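Local atomic coordinates of oligopeptide ABC transporter OppAIV (Borrelia burgdorferi B31, PDB entry 4GL8), a protein that probably binds oligopeptides outside the cytoplasmic membrane and hands them to an ABC transporter for uptake. Residues Q195-T198 with N202-V205; L211-R214 with V220-E223; L222-K227 with K232-D237. All coordinates share one frame; numbering follows the deposited sequence.

Contact 1: residues Q195-T198 with N202-V205; sequences QRWT and NMVV
Met203 folds its methyl end against Thr198 in the tightly packed half of this contact. Its CG is anti to the backbone N (chi1 178°), and a bend at the thioether brings CE of Met203 to 3.6 Å from CB of Thr198, with CA of the threonine almost as near. The methionine tip comes in at a slant across the threonine. Thr198 in turn lays its own CG2 over one face of the Trp197 indole, 3.4 Å above the ring plane and displaced toward the rim. The methyl end of Met203, the threonine and the indole thus follow one another in layers. CZ3 of Trp197 also comes within 4.3 Å of CG of Met203, and O of Val204 lies at the edge of the ring, near its plane.

The other half is polar and looser, at the exposed end where the 3-10 turn finishes. Here ND2 of Asn202 donates to O of Arg196 over 3.1 Å, in a nearly straight bond (170° at the hydrogen). The acceptor lies close to the amide plane of Asn202, whereas the donor stands well above the carbonyl plane of Arg196. The guanidinium leads away from Asn202, and its NE forms a salt bridge with Asp199, in the short link between the two segments.

Both segments belong to the loop between helix 187-193 and strand 209-215. Trp197 packs on Val189 and Ile190 of that helix while its NE1 hydrogen-bonds to OD2 of Asp44, and Asn202 touches Tyr193 at the helix end.

Contact 2: residues L211-R214 with V220-E223; sequences LKSR and VVLE
Lys212 and Glu223 lie against each other on the exposed flank of two antiparallel strands, their side chains crossing at about a right angle. From the lysine backbone outward, CB first meets O of Val221, 3.6 Å away, and OE1 of Glu223 at nearly the same distance. CG of Lys212 makes the closest approach to the carboxylate, 3.4 Å from OE1 of Glu223. CD and CE then pass OE2, and the extended chain carries NZ beyond the acid to 4.5 Å from OE2 of Glu223. This is too far for a salt bridge; the methylenes do the touching, and any attraction between the charges is probably modest.

Strands 209-215 and 219-224 form a beta hairpin, interrupted here by a classic beta bulge: Lys212 and Ser213 both face Val221. Between the Leu211-Leu222 and Ser213-Val221 pairs the register slips by one residue. O of Val221 therefore accepts two backbone bonds from the same face of its carbonyl plane, one from N of Lys212 at 2.9 Å and bent (137°), the other from N of Ser213 at 3.3 Å and nearly straight (170°). N of Val221 returns a bond to O of Ser213.

Beside the bulge, OG of Ser213 sits between its own backbone N and carbonyl carbon (chi1 62°), a setting that rests it 3.4 Å from CB of Val221. The Leu211, Val220 and Leu222 side chains share the buried face of the hairpin. CD1 of Leu211 reaches CG1 of Val220 at 3.5 Å and also touches CD1 of Leu222. On this face Arg214 lays CG near Val220 and sends NH2 to a salt bridge with Glu39, while Phe241 of strand 238-242 touches Val220 and Leu222.

Contact 3: residues L222-K227 with K232-D237; sequences LEKNNK and KDVVLD
The connection between the antiparallel strands 219-224 and 238-242 is closed at its base by Lys224, which grips the returning chain with both its backbone and its side chain. N of Lys224 donates to O of Asp237 over 3.0 Å. The same oxygen receives a weaker CA-H...O contact from Glu223, whose CA lies 3.4 Å from O of Asp237.

The lysine side chain then runs fully extended along the loop. With CG anti to the backbone N (chi1 -179°), it sets out from the strand toward Val234. CB of Lys224 passes O of Leu236 at 3.7 Å, and CD and CE run alongside Val234, the two side chains pointing opposite ways, with CE of Lys224 coming to 4.1 Å from CB of Val234. At the far end NZ of Lys224 donates to O of Val234 over 2.9 Å, lying in the carbonyl plane, and also bonds to O of Ser231.

The ammonium is thus held by two main-chain carbonyls, and the carboxylate of Asp237, with OD1 6.3 Å from NZ of Lys224, is turned instead to N of Leu30, which hydrogen-bonds to its OD2. The positive charge is probably offset mainly by the carbonyl dipoles and feels the nearby acid only weakly.

In the fold
Contact 1 precedes contacts 2 and 3 along the chain, and these two overlap at Leu222 and Glu223. All three lie on the same side of the chain, their centres about 23 to 26 Å from the centre of the chain. The centres of contacts 2 and 3 are about 12 Å apart; strand 219-224 pairs with strand 209-215 in contact 2 and leads into the loop of contact 3. Contact 1 lies as close to contact 2, centre to centre, and touches it where O of Thr198 meets CD2 of Leu211 at 3.3 Å. Although the centres of contacts 1 and 3 are about 19 Å apart, CG2 of Val205 still touches ND2 of Asn225 at 3.7 Å.

Contact 1: residues Q195-T198 with N202-V205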
loop_
_atom_site.group_PDB
_atom_site.type_symbol
_atom_site.label_atom_id
_atom_site.label_comp_id
_atom_site.label_asym_id
_atom_site.label_seq_id
_atom_site.Cartn_x
_atom_site.Cartn_y
_atom_site.Cartn_z
ATOM N N GLN A 195 -5.714 -0.994 -23.767
ATOM C CA GLN A 195 -5.587 -2.049 -22.741
ATOM C C GLN A 195 -4.334 -2.923 -22.891
ATOM O O GLN A 195 -4.037 -3.678 -21.989
ATOM C CB GLN A 195 -6.829 -2.962 -22.740
ATOM N N ARG A 196 -3.616 -2.850 -24.010
ATOM C CA ARG A 196 -2.430 -3.690 -24.209
ATOM C C ARG A 196 -1.127 -2.944 -23.964
ATOM O O ARG A 196 -0.054 -3.489 -24.200
ATOM C CB ARG A 196 -2.433 -4.273 -25.633
ATOM C CG ARG A 196 -3.671 -5.111 -26.010
ATOM C CD ARG A 196 -3.391 -6.624 -25.955
ATOM N NE ARG A 196 -2.889 -6.955 -24.618
ATOM C CZ ARG A 196 -3.652 -7.044 -23.524
ATOM N NH1 ARG A 196 -4.973 -6.892 -23.587
ATOM N NH2 ARG A 196 -3.084 -7.292 -22.358
ATOM N N TRP A 197 -1.207 -1.699 -23.488
ATOM C CA TRP A 197 -0.026 -0.859 -23.390
ATOM C C TRP A 197 1.025 -1.405 -22.426
ATOM O O TRP A 197 2.215 -1.135 -22.593
ATOM C CB TRP A 197 -0.387 0.596 -23.057
ATOM C CG TRP A 197 -0.511 0.971 -21.585
ATOM C CD1 TRP A 197 -1.652 0.962 -20.818
ATOM C CD2 TRP A 197 0.530 1.475 -20.743
ATOM N NE1 TRP A 197 -1.372 1.425 -19.549
ATOM C CE2 TRP A 197 -0.045 1.753 -19.480
ATOM C CE3 TRP A 197 1.879 1.729 -20.934
ATOM C CZ2 TRP A 197 0.700 2.252 -18.411
ATOM C CZ3 TRP A 197 2.621 2.253 -19.861
ATOM C CH2 TRP A 197 2.032 2.490 -18.622
ATOM N N THR A 198 0.615 -2.194 -21.443
ATOM C CA THR A 198 1.580 -2.694 -20.470
ATOM C C THR A 198 2.240 -4.033 -20.833
ATOM O O THR A 198 3.053 -4.564 -20.069
ATOM C CB THR A 198 0.916 -2.868 -19.107
ATOM O OG1 THR A 198 -0.147 -3.821 -19.237
ATOM C CG2 THR A 198 0.390 -1.539 -18.596
ATOM N N ASN A 202 5.069 -3.515 -25.787
ATOM C CA ASN A 202 4.524 -2.153 -25.939
ATOM C C ASN A 202 4.914 -1.177 -24.852
ATOM O O ASN A 202 5.040 0.012 -25.107
ATOM C CB ASN A 202 3.013 -2.211 -26.009
ATOM C CG ASN A 202 2.520 -3.090 -27.142
ATOM O OD1 ASN A 202 3.068 -3.092 -28.229
ATOM N ND2 ASN A 202 1.480 -3.841 -26.870
ATOM N N MET A 203 5.091 -1.662 -23.629
ATOM C CA MET A 203 5.348 -0.751 -22.518
ATOM C C MET A 203 6.608 0.072 -22.768
ATOM O O MET A 203 7.615 -0.475 -23.150
ATOM C CB MET A 203 5.521 -1.521 -21.210
ATOM C CG MET A 203 5.845 -0.587 -20.070
ATOM S SD MET A 203 5.944 -1.400 -18.496
ATOM C CE MET A 203 4.203 -1.671 -18.121
ATOM N N VAL A 204 6.551 1.379 -22.550
ATOM C CA VAL A 204 7.756 2.202 -22.560
ATOM C C VAL A 204 7.767 2.884 -21.232
ATOM O O VAL A 204 6.716 3.091 -20.647
ATOM C CB VAL A 204 7.784 3.254 -23.701
ATOM C CG1 VAL A 204 7.739 2.574 -25.073
ATOM C CG2 VAL A 204 6.671 4.273 -23.530
ATOM N N VAL A 205 8.954 3.217 -20.737
ATOM C CA VAL A 205 9.103 3.588 -19.330
ATOM C C VAL A 205 10.042 4.779 -19.193
ATOM O O VAL A 205 10.760 5.121 -20.130
ATOM C CB VAL A 205 9.682 2.407 -18.497
ATOM C CG1 VAL A 205 8.956 1.098 -18.807
ATOM C CG2 VAL A 205 11.173 2.236 -18.747
#

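Contact 2: residues L211-R214 with V220-E223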
loop_
_atom_site.group_PDB
_atom_site.type_symbol
_atom_site.label_atom_id
_atom_site.label_comp_id
_atom_site.label_asym_id
_atom_site.label_seq_id
_atom_site.Cartn_x
_atom_site.Cartn_y
_atom_site.Cartn_z
ATOM N N LEU A 211 10.446 -3.331 -19.222
ATOM C CA LEU A 211 9.825 -4.664 -19.147
ATOM C C LEU A 211 10.238 -5.525 -20.357
ATOM O O LEU A 211 9.739 -5.358 -21.465
ATOM C CB LEU A 211 8.304 -4.541 -19.051
ATOM C CG LEU A 211 7.494 -5.813 -18.770
ATOM C CD1 LEU A 211 7.819 -6.433 -17.413
ATOM C CD2 LEU A 211 6.002 -5.555 -18.893
ATOM N N LYS A 212 11.164 -6.449 -20.130
ATOM C CA LYS A 212 11.693 -7.281 -21.199
ATOM C C LYS A 212 10.699 -8.363 -21.532
ATOM O O LYS A 212 10.358 -8.565 -22.691
ATOM C CB LYS A 212 13.027 -7.912 -20.781
ATOM C CG LYS A 212 13.776 -8.555 -21.936
ATOM C CD LYS A 212 14.927 -9.402 -21.422
ATOM C CE LYS A 212 15.824 -9.831 -22.568
ATOM N NZ LYS A 212 16.911 -10.728 -22.081
ATOM N N SER A 213 10.213 -9.055 -20.514
ATOM C CA SER A 213 9.277 -10.162 -20.755
ATOM C C SER A 213 8.534 -10.566 -19.506
ATOM O O SER A 213 8.770 -10.056 -18.409
ATOM C CB SER A 213 10.051 -11.385 -21.260
ATOM O OG SER A 213 10.958 -11.789 -20.255
ATOM N N ARG A 214 7.661 -11.531 -19.676
ATOM C CA ARG A 214 6.802 -11.943 -18.610
ATOM C C ARG A 214 6.240 -13.317 -18.893
ATOM O O ARG A 214 5.706 -13.556 -19.981
ATOM C CB ARG A 214 5.638 -10.978 -18.547
ATOM C CG ARG A 214 5.175 -10.703 -17.161
ATOM C CD ARG A 214 4.018 -9.742 -17.166
ATOM N NE ARG A 214 3.111 -10.170 -16.129
ATOM C CZ ARG A 214 2.047 -9.498 -15.758
ATOM N NH1 ARG A 214 1.749 -8.345 -16.336
ATOM N NH2 ARG A 214 1.275 -9.997 -14.807
ATOM N N VAL A 220 8.462 -11.959 -13.852
ATOM C CA VAL A 220 8.443 -10.655 -14.506
ATOM C C VAL A 220 9.925 -10.314 -14.679
ATOM O O VAL A 220 10.651 -10.241 -13.705
ATOM C CB VAL A 220 7.712 -9.596 -13.650
ATOM C CG1 VAL A 220 7.545 -8.295 -14.414
ATOM C CG2 VAL A 220 6.367 -10.119 -13.176
ATOM N N VAL A 221 10.363 -10.149 -15.920
ATOM C CA VAL A 221 11.754 -9.863 -16.225
ATOM C C VAL A 221 11.883 -8.416 -16.654
ATOM O O VAL A 221 11.246 -7.966 -17.626
ATOM C CB VAL A 221 12.306 -10.791 -17.318
ATOM C CG1 VAL A 221 13.815 -10.618 -17.468
ATOM C CG2 VAL A 221 11.975 -12.254 -16.998
ATOM N N LEU A 222 12.698 -7.692 -15.907
ATOM C CA LEU A 222 13.048 -6.317 -16.226
ATOM C C LEU A 222 14.440 -6.264 -16.830
ATOM O O LEU A 222 15.315 -7.031 -16.433
ATOM C CB LEU A 222 13.032 -5.465 -14.964
ATOM C CG LEU A 222 11.708 -4.911 -14.440
ATOM C CD1 LEU A 222 10.577 -5.901 -14.594
ATOM C CD2 LEU A 222 11.842 -4.438 -12.993
ATOM N N GLU A 223 14.662 -5.349 -17.778
ATOM C CA GLU A 223 16.012 -5.119 -18.258
ATOM C C GLU A 223 16.382 -3.643 -18.180
ATOM O O GLU A 223 15.509 -2.757 -18.265
ATOM C CB GLU A 223 16.221 -5.686 -19.664
ATOM C CG GLU A 223 15.709 -4.818 -20.809
ATOM C CD GLU A 223 15.719 -5.524 -22.184
ATOM O OE1 GLU A 223 14.713 -5.383 -22.910
ATOM O OE2 GLU A 223 16.699 -6.210 -22.540
#

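Contact 3: residues L222-K227 with K232-D237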
loop_
_atom_site.group_PDB
_atom_site.type_symbol
_atom_site.label_atom_id
_atom_site.label_comp_id
_atom_site.label_asym_id
_atom_site.label_seq_id
_atom_site.Cartn_x
_atom_site.Cartn_y
_atom_site.Cartn_z
ATOM N N LEU A 222 12.698 -7.692 -15.907
ATOM C CA LEU A 222 13.048 -6.317 -16.226
ATOM C C LEU A 222 14.440 -6.264 -16.830
ATOM O O LEU A 222 15.315 -7.031 -16.433
ATOM C CB LEU A 222 13.032 -5.465 -14.964
ATOM C CG LEU A 222 11.708 -4.911 -14.440
ATOM C CD1 LEU A 222 10.577 -5.901 -14.594
ATOM C CD2 LEU A 222 11.842 -4.438 -12.993
ATOM N N GLU A 223 14.662 -5.349 -17.778
ATOM C CA GLU A 223 16.012 -5.119 -18.258
ATOM C C GLU A 223 16.382 -3.643 -18.180
ATOM O O GLU A 223 15.509 -2.757 -18.265
ATOM C CB GLU A 223 16.221 -5.686 -19.664
ATOM C CG GLU A 223 15.709 -4.818 -20.809
ATOM C CD GLU A 223 15.719 -5.524 -22.184
ATOM O OE1 GLU A 223 14.713 -5.383 -22.910
ATOM O OE2 GLU A 223 16.699 -6.210 -22.540
ATOM N N LYS A 224 17.681 -3.382 -18.041
ATOM C CA LYS A 224 18.193 -2.017 -17.963
ATOM C C LYS A 224 17.644 -1.175 -19.111
ATOM O O LYS A 224 17.658 -1.628 -20.271
ATOM C CB LYS A 224 19.731 -1.988 -18.005
ATOM C CG LYS A 224 20.316 -0.581 -17.901
ATOM C CD LYS A 224 21.821 -0.549 -17.697
ATOM C CE LYS A 224 22.298 0.879 -17.835
ATOM N NZ LYS A 224 23.734 1.074 -17.486
ATOM N N ASN A 225 17.147 0.025 -18.761
ATOM C CA ASN A 225 16.703 1.034 -19.725
ATOM C C ASN A 225 17.797 2.076 -19.913
ATOM O O ASN A 225 18.077 2.859 -19.012
ATOM C CB ASN A 225 15.420 1.704 -19.251
ATOM C CG ASN A 225 15.122 3.007 -19.988
ATOM O OD1 ASN A 225 15.500 3.182 -21.128
ATOM N ND2 ASN A 225 14.448 3.927 -19.317
ATOM N N ASN A 226 18.422 2.077 -21.082
ATOM C CA ASN A 226 19.555 2.950 -21.355
ATOM C C ASN A 226 19.235 4.425 -21.304
ATOM O O ASN A 226 20.117 5.228 -21.041
ATOM C CB ASN A 226 20.156 2.619 -22.718
ATOM C CG ASN A 226 20.825 1.266 -22.731
ATOM O OD1 ASN A 226 20.906 0.589 -21.691
ATOM N ND2 ASN A 226 21.323 0.855 -23.901
ATOM N N LYS A 227 17.976 4.771 -21.553
ATOM C CA LYS A 227 17.561 6.167 -21.675
ATOM C C LYS A 227 17.187 6.795 -20.319
ATOM O O LYS A 227 16.808 7.952 -20.253
ATOM C CB LYS A 227 16.405 6.287 -22.687
ATOM C CG LYS A 227 16.638 5.531 -24.007
ATOM C CD LYS A 227 16.273 6.335 -25.255
ATOM C CE LYS A 227 17.347 7.388 -25.561
ATOM N NZ LYS A 227 17.062 8.290 -26.722
ATOM N N LYS A 232 23.855 5.754 -16.095
ATOM C CA LYS A 232 25.205 5.832 -15.520
ATOM C C LYS A 232 25.433 5.020 -14.248
ATOM O O LYS A 232 26.488 4.435 -14.073
ATOM C CB LYS A 232 25.427 7.299 -15.135
ATOM C CG LYS A 232 26.840 7.808 -15.078
ATOM C CD LYS A 232 26.940 9.044 -14.171
ATOM C CE LYS A 232 25.872 10.093 -14.433
ATOM N NZ LYS A 232 25.921 10.641 -15.824
ATOM N N ASP A 233 24.471 5.059 -13.326
ATOM C CA ASP A 233 24.636 4.436 -12.012
ATOM C C ASP A 233 23.885 3.116 -11.923
ATOM O O ASP A 233 23.664 2.619 -10.829
ATOM C CB ASP A 233 24.129 5.356 -10.884
ATOM C CG ASP A 233 24.968 6.623 -10.710
ATOM O OD1 ASP A 233 26.157 6.689 -11.108
ATOM O OD2 ASP A 233 24.421 7.584 -10.138
ATOM N N VAL A 234 23.454 2.567 -13.054
ATOM C CA VAL A 234 22.745 1.297 -13.036
ATOM C C VAL A 234 23.691 0.221 -13.579
ATOM O O VAL A 234 24.046 0.197 -14.756
ATOM C CB VAL A 234 21.422 1.339 -13.834
ATOM C CG1 VAL A 234 20.684 0.009 -13.715
ATOM C CG2 VAL A 234 20.540 2.456 -13.329
ATOM N N VAL A 235 24.123 -0.648 -12.688
ATOM C CA VAL A 235 25.063 -1.699 -13.037
ATOM C C VAL A 235 24.352 -2.995 -13.468
ATOM O O VAL A 235 24.845 -3.703 -14.330
ATOM C CB VAL A 235 26.032 -1.936 -11.864
ATOM C CG1 VAL A 235 26.912 -3.133 -12.123
ATOM C CG2 VAL A 235 26.910 -0.706 -11.698
ATOM N N LEU A 236 23.210 -3.310 -12.867
ATOM C CA LEU A 236 22.484 -4.552 -13.218
ATOM C C LEU A 236 21.979 -4.491 -14.650
ATOM O O LEU A 236 21.524 -3.457 -15.097
ATOM C CB LEU A 236 21.304 -4.830 -12.263
ATOM C CG LEU A 236 21.622 -5.202 -10.809
ATOM C CD1 LEU A 236 20.379 -5.167 -9.952
ATOM C CD2 LEU A 236 22.231 -6.590 -10.763
ATOM N N ASP A 237 22.084 -5.594 -15.378
ATOM C CA ASP A 237 21.479 -5.693 -16.724
ATOM C C ASP A 237 20.040 -6.158 -16.634
ATOM O O ASP A 237 19.226 -5.871 -17.509
ATOM C CB ASP A 237 22.244 -6.694 -17.567
ATOM C CG ASP A 237 23.678 -6.278 -17.791
ATOM O OD1 ASP A 237 23.898 -5.198 -18.380
ATOM O OD2 ASP A 237 24.585 -7.026 -17.383
#